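Side-chain contacts in putative sugar phosphate isomerase (Acidithiobacillus ferrooxidans, PDB 3L2H), which probably binds a metal ion in a cupin fold and may act as a sugar phosphate isomerase: residues L7-Q12 with K35-A40; H66-A71 with L138-G143; V128-N133 with V148-I153. All coordinates share one frame; numbering follows the deposited sequence.

In the fold
Three small contacts sample different regions of this cupin chain, and their chemistry changes with place. Interaction 1 is purely apolar, and interaction 3 sets a methyl against an aspartate side chain and the backbone of Pro132; both are partly buried and lie on opposite sides of the chain's centre. Interaction 2 is a surface salt bridge. Interaction 1 packs the N-terminal strand 8-9 on helix 37-41 beside the second subunit. Interactions 2 and 3, with centres about 13 Å apart, both reach the same four-stranded sheet: strand 136-141 lies between strands 126-131 and 144-149. A hydrogen bond from His66 NE2 to Asp130 OD2 joins them, and both touch the third subunit. Interactions 1 and 2 share instead the six-stranded sheet and the second subunit.

Interaction 1: L7-Q12 with K35-A40; sequences LLLTAQ and KSLGDA
Leu9 meets Leu37 and Ala40 through its CD1 methyl, in an apolar contact that packs the N-terminal strand 8-9 of this cupin chain on the short helix 37-41. The helix follows strand 27-36 and leads toward strand 46-53; the centre of the contact is about 17 Å from the centre of the chain. The torsions of Leu9 explain the choice of methyl. Its CG stands beside the backbone N and anti to the carbonyl carbon (chi1 -59°), and the second torsion then carries CD1 straight on, anti to CA (chi2 180°). Leu9 CD1 is therefore the leading atom, 3.7 Å from Ala40 CB. Leu9 CD1 also lies 3.8 Å from Leu37 O, a van der Waals approach to the carbonyl of the first helical residue. Leu37 has a similar conformation but offers its other branch: Leu37 CD1 stands anti to CA, while Leu37 CD2 sits 3.9 Å from Leu9 CD1. Only three residues take part, and together they bury 121 Å², of which Leu9 supplies more than half.

The surroundings are set by other parts of the assembly. Ile14 of helix 11-16 touches both leucines, while Phe95 of the second subunit packs on Leu37. Strand 8-9 forms an antiparallel ladder with that subunit, so Leu9 is presented to helix 37-41 from a strand fixed across an interface.

The receiving helix has its own N-cap. Ser36 OG accepts from Asp39 N at 3.2 Å, with an N-H...O angle of 152°, which ties down the first turn holding Leu37 and Ala40. On the other branch of the Leu9 fork, Leu9 CD2 approaches the methyl of Ala40 less closely, its distance to Ala40 CB being 4.2 Å.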
loop_
_atom_site.group_PDB
_atom_site.type_symbol
_atom_site.label_atom_id
_atom_site.label_comp_id
_atom_site.label_asym_id
_atom_site.label_seq_id
_atom_site.Cartn_x
_atom_site.Cartn_y
_atom_site.Cartn_z
ATOM N N LEU B 7 7.741 10.293 -23.926
ATOM C CA LEU B 7 6.474 9.847 -23.320
ATOM C C LEU B 7 5.413 9.588 -24.359
ATOM O O LEU B 7 4.409 8.902 -24.077
ATOM C CB LEU B 7 5.981 10.873 -22.308
ATOM C CG LEU B 7 6.940 11.142 -21.135
ATOM C CD1 LEU B 7 6.284 12.125 -20.180
ATOM C CD2 LEU B 7 7.313 9.882 -20.398
ATOM N N LEU B 8 5.622 10.123 -25.573
ATOM C CA LEU B 8 4.702 9.899 -26.699
ATOM C C LEU B 8 5.290 8.799 -27.594
ATOM O O LEU B 8 6.468 8.871 -27.976
ATOM C CB LEU B 8 4.539 11.167 -27.484
ATOM C CG LEU B 8 3.842 11.121 -28.844
ATOM C CD1 LEU B 8 2.401 10.694 -28.698
ATOM C CD2 LEU B 8 3.972 12.505 -29.518
ATOM N N LEU B 9 4.471 7.787 -27.876
ATOM C CA LEU B 9 4.777 6.741 -28.804
ATOM C C LEU B 9 3.764 6.859 -29.922
ATOM O O LEU B 9 2.599 6.467 -29.765
ATOM C CB LEU B 9 4.696 5.363 -28.149
ATOM C CG LEU B 9 5.560 5.018 -26.961
ATOM C CD1 LEU B 9 5.212 3.533 -26.536
ATOM C CD2 LEU B 9 7.038 5.220 -27.224
ATOM N N THR B 10 4.186 7.391 -31.079
ATOM C CA THR B 10 3.247 7.562 -32.177
ATOM C C THR B 10 2.890 6.233 -32.818
ATOM O O THR B 10 3.601 5.217 -32.631
ATOM C CB THR B 10 3.843 8.510 -33.250
ATOM O OG1 THR B 10 5.042 7.902 -33.757
ATOM C CG2 THR B 10 4.127 9.922 -32.651
ATOM N N ALA B 11 1.790 6.218 -33.568
ATOM C CA ALA B 11 1.359 4.990 -34.266
ATOM C C ALA B 11 2.470 4.370 -35.070
ATOM O O ALA B 11 2.650 3.167 -35.049
ATOM C CB ALA B 11 0.179 5.257 -35.170
ATOM N N GLN B 12 3.229 5.177 -35.786
ATOM C CA GLN B 12 4.302 4.621 -36.625
ATOM C C GLN B 12 5.458 4.101 -35.796
ATOM O O GLN B 12 6.060 3.085 -36.136
ATOM C CB GLN B 12 4.762 5.678 -37.655
ATOM C CG GLN B 12 5.845 5.200 -38.624
ATOM C CD GLN B 12 6.070 6.152 -39.803
ATOM O OE1 GLN B 12 5.185 6.967 -40.157
ATOM N NE2 GLN B 12 7.220 6.067 -40.396
ATOM N N LYS B 35 4.339 -5.768 -27.362
ATOM C CA LYS B 35 4.913 -4.438 -27.376
ATOM C C LYS B 35 4.507 -3.727 -26.084
ATOM O O LYS B 35 3.344 -3.387 -25.895
ATOM C CB LYS B 35 4.427 -3.670 -28.600
ATOM C CG LYS B 35 4.874 -4.337 -29.957
ATOM C CD LYS B 35 4.311 -3.571 -31.192
ATOM C CE LYS B 35 4.639 -4.299 -32.468
ATOM N NZ LYS B 35 4.216 -3.465 -33.689
ATOM N N SER B 36 5.456 -3.532 -25.194
ATOM C CA SER B 36 5.148 -2.993 -23.915
ATOM C C SER B 36 5.201 -1.448 -23.988
ATOM O O SER B 36 6.283 -0.796 -23.923
ATOM C CB SER B 36 6.076 -3.511 -22.838
ATOM O OG SER B 36 5.760 -2.859 -21.598
ATOM N N LEU B 37 4.036 -0.882 -24.218
ATOM C CA LEU B 37 3.938 0.572 -24.369
ATOM C C LEU B 37 4.315 1.269 -23.046
ATOM O O LEU B 37 5.075 2.252 -23.009
ATOM C CB LEU B 37 2.540 0.949 -24.823
ATOM C CG LEU B 37 2.015 0.279 -26.099
ATOM C CD1 LEU B 37 0.656 0.905 -26.487
ATOM C CD2 LEU B 37 3.068 0.306 -27.270
ATOM N N GLY B 38 3.834 0.708 -21.940
ATOM C CA GLY B 38 4.150 1.254 -20.633
ATOM C C GLY B 38 5.617 1.221 -20.304
ATOM O O GLY B 38 6.148 2.223 -19.821
ATOM N N ASP B 39 6.326 0.126 -20.614
ATOM C CA ASP B 39 7.761 0.090 -20.262
ATOM C C ASP B 39 8.538 1.042 -21.125
ATOM O O ASP B 39 9.531 1.636 -20.669
ATOM C CB ASP B 39 8.342 -1.337 -20.374
ATOM C CG ASP B 39 7.802 -2.247 -19.270
ATOM O OD1 ASP B 39 8.019 -1.887 -18.078
ATOM O OD2 ASP B 39 7.112 -3.259 -19.586
ATOM N N ALA B 40 8.097 1.202 -22.368
ATOM C CA ALA B 40 8.743 2.112 -23.299
ATOM C C ALA B 40 8.714 3.553 -22.773
ATOM O O ALA B 40 9.662 4.295 -22.985
ATOM C CB ALA B 40 8.098 2.036 -24.706
#

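Interaction 2: H66-A71 with L138-G143; sequences HYEEEA and LYRNNG. With EDO (1,2-ethanediol), chain N.
Glu68 and Arg140 form a salt bridge on the surface of the cupin fold. From CB, which points toward segment 138-143, the Glu68 chain sets CG beside the backbone N and is extended beyond it (chi2 -178°). Glu68 CD comes within 3.5 Å of Arg140 NH2, and Glu68 OE2 makes the bridge itself, 2.8 Å from Arg140 NH2. Glu68 OE1 takes a weak bond from water 1, which accepts from Arg140 NH2. The grip is single-pronged: OE2 lies at the guanidinium edge, but the two planes are 45° apart and the side chains cross at about a right angle. Leu124 buttresses both partners, its N bonding to Glu68 OE2 and its O to Arg140 NH1. Replacing Glu68 by an alanine removes the carboxylate and is likely to leave Arg140 NH2 without this counter-charge and Leu124 N without this acceptor.

Glu70 OE2 accepts a very short hydrogen bond from O1 of a 1,2-ethanediol, probably from the crystallisation liquor. The diol also bonds to His105, and Glu70 OE1 to His63, consistent with a cupin metal-site cluster holding diol here. The Glu68-Arg140 bridge joins the loop between strands 64-65 and 70-76 to strand 136-141, beside Trp145 of strand 144-149.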
loop_
_atom_site.group_PDB
_atom_site.type_symbol
_atom_site.label_atom_id
_atom_site.label_comp_id
_atom_site.label_asym_id
_atom_site.label_seq_id
_atom_site.Cartn_x
_atom_site.Cartn_y
_atom_site.Cartn_z
ATOM N N HIS B 66 -5.570 -12.954 -7.884
ATOM C CA HIS B 66 -6.202 -12.666 -6.619
ATOM C C HIS B 66 -6.102 -11.189 -6.204
ATOM O O HIS B 66 -6.910 -10.755 -5.390
ATOM C CB HIS B 66 -5.554 -13.515 -5.505
ATOM C CG HIS B 66 -5.834 -14.976 -5.609
ATOM N ND1 HIS B 66 -6.077 -15.763 -4.504
ATOM C CD2 HIS B 66 -5.913 -15.799 -6.687
ATOM C CE1 HIS B 66 -6.289 -17.003 -4.903
ATOM N NE2 HIS B 66 -6.198 -17.051 -6.221
ATOM N N TYR B 67 -5.098 -10.459 -6.696
ATOM C CA TYR B 67 -4.870 -9.056 -6.306
ATOM C C TYR B 67 -4.730 -8.081 -7.472
ATOM O O TYR B 67 -5.148 -6.918 -7.357
ATOM C CB TYR B 67 -3.598 -8.944 -5.410
ATOM C CG TYR B 67 -3.828 -9.495 -4.037
ATOM C CD1 TYR B 67 -4.388 -8.706 -3.040
ATOM C CD2 TYR B 67 -3.560 -10.816 -3.751
ATOM C CE1 TYR B 67 -4.650 -9.245 -1.781
ATOM C CE2 TYR B 67 -3.818 -11.382 -2.477
ATOM C CZ TYR B 67 -4.340 -10.596 -1.509
ATOM O OH TYR B 67 -4.619 -11.103 -0.260
ATOM N N GLU B 68 -4.107 -8.492 -8.559
ATOM C CA GLU B 68 -3.981 -7.606 -9.723
ATOM C C GLU B 68 -5.201 -7.659 -10.655
ATOM O O GLU B 68 -5.631 -8.743 -11.072
ATOM C CB GLU B 68 -2.740 -7.925 -10.557
ATOM C CG GLU B 68 -1.380 -7.569 -9.934
ATOM C CD GLU B 68 -0.198 -7.870 -10.839
ATOM O OE1 GLU B 68 -0.395 -8.450 -11.934
ATOM O OE2 GLU B 68 0.971 -7.499 -10.489
ATOM N N GLU B 69 -5.774 -6.489 -10.955
ATOM C CA GLU B 69 -6.779 -6.375 -12.000
ATOM C C GLU B 69 -6.141 -6.465 -13.390
ATOM O O GLU B 69 -4.970 -6.146 -13.577
ATOM C CB GLU B 69 -7.558 -5.045 -11.844
ATOM C CG GLU B 69 -8.437 -5.123 -10.592
ATOM C CD GLU B 69 -9.303 -3.919 -10.390
ATOM O OE1 GLU B 69 -8.968 -2.873 -10.963
ATOM O OE2 GLU B 69 -10.298 -4.041 -9.637
ATOM N N GLU B 70 -6.933 -6.885 -14.375
ATOM C CA GLU B 70 -6.459 -7.060 -15.734
ATOM C C GLU B 70 -7.636 -6.711 -16.648
ATOM O O GLU B 70 -8.778 -6.927 -16.252
ATOM C CB GLU B 70 -6.049 -8.531 -15.920
ATOM C CG GLU B 70 -5.543 -8.907 -17.213
ATOM C CD GLU B 70 -4.893 -10.298 -17.202
ATOM O OE1 GLU B 70 -5.338 -11.253 -16.487
ATOM O OE2 GLU B 70 -3.909 -10.392 -17.921
ATOM N N ALA B 71 -7.363 -6.236 -17.859
ATOM C CA ALA B 71 -8.404 -5.987 -18.843
ATOM C C ALA B 71 -7.851 -6.103 -20.254
ATOM O O ALA B 71 -6.635 -5.989 -20.461
ATOM C CB ALA B 71 -9.033 -4.596 -18.633
ATOM N N LEU B 138 0.536 -19.834 -7.999
ATOM C CA LEU B 138 1.756 -19.035 -7.914
ATOM C C LEU B 138 1.604 -17.924 -6.863
ATOM O O LEU B 138 0.678 -17.161 -6.946
ATOM C CB LEU B 138 2.044 -18.383 -9.241
ATOM C CG LEU B 138 3.182 -17.355 -9.282
ATOM C CD1 LEU B 138 4.516 -18.014 -9.072
ATOM C CD2 LEU B 138 3.132 -16.591 -10.617
ATOM N N TYR B 139 2.538 -17.845 -5.918
ATOM C CA TYR B 139 2.564 -16.790 -4.949
ATOM C C TYR B 139 3.744 -15.938 -5.372
ATOM O O TYR B 139 4.863 -16.459 -5.464
ATOM C CB TYR B 139 2.818 -17.333 -3.562
ATOM C CG TYR B 139 1.825 -18.331 -3.040
ATOM C CD1 TYR B 139 0.694 -17.928 -2.348
ATOM C CD2 TYR B 139 2.043 -19.691 -3.211
ATOM C CE1 TYR B 139 -0.219 -18.906 -1.852
ATOM C CE2 TYR B 139 1.162 -20.628 -2.768
ATOM C CZ TYR B 139 0.037 -20.224 -2.044
ATOM O OH TYR B 139 -0.788 -21.202 -1.579
ATOM N N ARG B 140 3.494 -14.665 -5.709
ATOM C CA ARG B 140 4.566 -13.779 -6.111
ATOM C C ARG B 140 4.666 -12.665 -5.080
ATOM O O ARG B 140 3.718 -11.951 -4.843
ATOM C CB ARG B 140 4.334 -13.213 -7.508
ATOM C CG ARG B 140 5.539 -12.415 -7.983
ATOM C CD ARG B 140 5.356 -11.844 -9.409
ATOM N NE ARG B 140 4.100 -11.173 -9.627
ATOM C CZ ARG B 140 3.820 -9.963 -9.167
ATOM N NH1 ARG B 140 4.695 -9.321 -8.413
ATOM N NH2 ARG B 140 2.624 -9.433 -9.378
ATOM N N ASN B 141 5.838 -12.552 -4.498
ATOM C CA ASN B 141 6.098 -11.686 -3.348
ATOM C C ASN B 141 7.396 -10.947 -3.540
ATOM O O ASN B 141 8.457 -11.428 -3.183
ATOM C CB ASN B 141 6.087 -12.545 -2.060
ATOM C CG ASN B 141 4.660 -13.015 -1.710
ATOM O OD1 ASN B 141 3.750 -12.164 -1.563
ATOM N ND2 ASN B 141 4.442 -14.314 -1.613
ATOM N N ASN B 142 7.280 -9.727 -4.070
ATOM C CA ASN B 142 8.465 -8.932 -4.383
ATOM C C ASN B 142 9.628 -9.718 -4.974
ATOM O O ASN B 142 10.719 -9.763 -4.390
ATOM C CB ASN B 142 9.008 -8.299 -3.112
ATOM C CG ASN B 142 8.190 -7.119 -2.675
ATOM O OD1 ASN B 142 8.576 -5.976 -2.971
ATOM N ND2 ASN B 142 7.066 -7.355 -2.042
ATOM N N GLY B 143 9.496 -10.394 -6.077
ATOM C CA GLY B 143 10.799 -11.023 -6.470
ATOM C C GLY B 143 11.040 -12.449 -5.982
ATOM O O GLY B 143 11.921 -13.118 -6.512
HETATM C C1 EDO N . -3.819 -11.711 -21.058
HETATM O O1 EDO N . -3.885 -12.132 -19.677
HETATM C C2 EDO N . -5.204 -11.608 -21.649
HETATM O O2 EDO N . -5.654 -12.949 -21.940
HETATM O O HOH W 1 0.760 -10.930 -11.065
#

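Interaction 3: V128-N133 with V148-I153; sequences VVDYPN and VDMADI
Met150, present as selenomethionine, lays its terminal methyl against Asp130 and Pro132, at one end of the four-stranded antiparallel sheet of this cupin protein. Met150 CE is 3.8 Å from Asp130 CB and equally far from Asp130 OD1, so it rests along the flank of the side chain and not on one atom. Met150 CE also comes within 4.1 Å of Pro132 CA. Met150 gets there by extension: beyond CG the chain is straight (chi2 174°, chi3 175°), which makes CE its farthest-reaching atom.

Next come the groups that fix Asp130. Its OD1 pairs with Arg137 NE and its OD2 bonds to His66 NE2, so both carboxylate oxygens are held while CB and the OD1 side still meet the methyl. Arg137 belongs to strand 136-141, which lies between strands 126-131 and 144-149.

Further out, Val148 forms an antiparallel ladder with the third subunit, extending the sheet. Met150 itself opens a 3-10 segment just after strand 144-149 and sits within an Asx turn that begins at Asp149. There Ala151 N donates to Asp149 OD2 at 3.0 Å, approaching 48° out of the carboxylate plane.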
loop_
_atom_site.group_PDB
_atom_site.type_symbol
_atom_site.label_atom_id
_atom_site.label_comp_id
_atom_site.label_asym_id
_atom_site.label_seq_id
_atom_site.Cartn_x
_atom_site.Cartn_y
_atom_site.Cartn_z
ATOM N N VAL B 128 -1.206 -13.361 -6.162
ATOM C CA VAL B 128 -1.375 -14.790 -6.144
ATOM C C VAL B 128 -2.108 -15.082 -7.443
ATOM O O VAL B 128 -3.082 -14.388 -7.779
ATOM C CB VAL B 128 -2.163 -15.280 -4.938
ATOM C CG1 VAL B 128 -2.321 -16.827 -5.015
ATOM C CG2 VAL B 128 -1.500 -14.834 -3.616
ATOM N N VAL B 129 -1.619 -16.042 -8.208
ATOM C CA VAL B 129 -2.249 -16.367 -9.467
ATOM C C VAL B 129 -2.498 -17.849 -9.536
ATOM O O VAL B 129 -1.576 -18.638 -9.298
ATOM C CB VAL B 129 -1.397 -15.952 -10.660
ATOM C CG1 VAL B 129 -2.171 -16.263 -11.997
ATOM C CG2 VAL B 129 -0.970 -14.479 -10.545
ATOM N N ASP B 130 -3.726 -18.237 -9.890
ATOM C CA ASP B 130 -4.070 -19.635 -10.027
ATOM C C ASP B 130 -4.051 -20.029 -11.482
ATOM O O ASP B 130 -4.510 -19.273 -12.333
ATOM C CB ASP B 130 -5.437 -19.948 -9.468
ATOM C CG ASP B 130 -5.449 -19.971 -7.958
ATOM O OD1 ASP B 130 -4.374 -20.249 -7.387
ATOM O OD2 ASP B 130 -6.492 -19.629 -7.352
ATOM N N TYR B 131 -3.466 -21.199 -11.747
ATOM C CA TYR B 131 -3.508 -21.824 -13.073
ATOM C C TYR B 131 -4.301 -23.122 -12.955
ATOM O O TYR B 131 -3.725 -24.209 -12.825
ATOM C CB TYR B 131 -2.099 -22.054 -13.598
ATOM C CG TYR B 131 -1.292 -20.795 -13.719
ATOM C CD1 TYR B 131 -1.497 -19.913 -14.756
ATOM C CD2 TYR B 131 -0.335 -20.486 -12.778
ATOM C CE1 TYR B 131 -0.761 -18.763 -14.881
ATOM C CE2 TYR B 131 0.411 -19.319 -12.877
ATOM C CZ TYR B 131 0.211 -18.479 -13.937
ATOM O OH TYR B 131 0.945 -17.311 -14.027
ATOM N N PRO B 132 -5.629 -23.020 -12.987
ATOM C CA PRO B 132 -6.420 -24.218 -12.641
ATOM C C PRO B 132 -6.151 -25.445 -13.536
ATOM O O PRO B 132 -6.203 -26.574 -13.034
ATOM C CB PRO B 132 -7.867 -23.752 -12.768
ATOM C CG PRO B 132 -7.821 -22.208 -12.675
ATOM C CD PRO B 132 -6.464 -21.809 -13.200
ATOM N N ASN B 133 -5.843 -25.241 -14.813
ATOM C CA ASN B 133 -5.653 -26.373 -15.736
ATOM C C ASN B 133 -4.327 -27.067 -15.516
ATOM O O ASN B 133 -4.173 -28.240 -15.930
ATOM C CB ASN B 133 -5.810 -25.969 -17.213
ATOM C CG ASN B 133 -7.254 -25.574 -17.552
ATOM O OD1 ASN B 133 -8.198 -25.913 -16.814
ATOM N ND2 ASN B 133 -7.423 -24.862 -18.638
ATOM N N VAL B 148 3.380 -23.759 -6.455
ATOM C CA VAL B 148 2.972 -24.850 -5.591
ATOM C C VAL B 148 1.847 -25.638 -6.205
ATOM O O VAL B 148 0.911 -25.074 -6.743
ATOM C CB VAL B 148 2.530 -24.331 -4.206
ATOM C CG1 VAL B 148 2.201 -25.491 -3.278
ATOM C CG2 VAL B 148 3.637 -23.439 -3.579
ATOM N N ASP B 149 1.980 -26.958 -6.207
ATOM C CA ASP B 149 0.882 -27.795 -6.683
ATOM C C ASP B 149 -0.308 -27.603 -5.754
ATOM O O ASP B 149 -0.158 -27.521 -4.558
ATOM C CB ASP B 149 1.258 -29.268 -6.684
ATOM C CG ASP B 149 0.114 -30.165 -7.213
ATOM O OD1 ASP B 149 0.005 -30.298 -8.446
ATOM O OD2 ASP B 149 -0.637 -30.768 -6.383
HETATM N N MSE B 150 -1.510 -27.568 -6.299
HETATM C CA MSE B 150 -2.641 -27.212 -5.467
HETATM C C MSE B 150 -2.931 -28.239 -4.357
HETATM O O MSE B 150 -3.422 -27.868 -3.284
HETATM C CB MSE B 150 -3.869 -26.955 -6.351
HETATM C CG MSE B 150 -3.866 -25.551 -7.029
HETATM SE SE MSE B 150 -5.412 -25.513 -8.235
HETATM C CE MSE B 150 -5.230 -23.650 -8.788
ATOM N N ALA B 151 -2.599 -29.500 -4.573
ATOM C CA ALA B 151 -2.788 -30.515 -3.567
ATOM C C ALA B 151 -1.840 -30.382 -2.374
ATOM O O ALA B 151 -2.085 -30.986 -1.331
ATOM C CB ALA B 151 -2.650 -31.941 -4.202
ATOM N N ASP B 152 -0.770 -29.589 -2.534
ATOM C CA ASP B 152 0.242 -29.389 -1.494
ATOM C C ASP B 152 -0.034 -28.158 -0.633
ATOM O O ASP B 152 0.829 -27.726 0.159
ATOM C CB ASP B 152 1.621 -29.277 -2.135
ATOM C CG ASP B 152 2.059 -30.570 -2.785
ATOM O OD1 ASP B 152 1.601 -31.640 -2.297
ATOM O OD2 ASP B 152 2.878 -30.510 -3.728
ATOM N N ILE B 153 -1.230 -27.588 -0.785
ATOM C CA ILE B 153 -1.582 -26.393 -0.055
ATOM C C ILE B 153 -2.585 -26.758 1.033
ATOM O O ILE B 153 -3.687 -27.243 0.752
ATOM C CB ILE B 153 -2.172 -25.305 -0.968
ATOM C CG1 ILE B 153 -1.206 -24.968 -2.100
ATOM C CG2 ILE B 153 -2.529 -24.033 -0.177
ATOM C CD1 ILE B 153 -1.917 -24.107 -3.194
#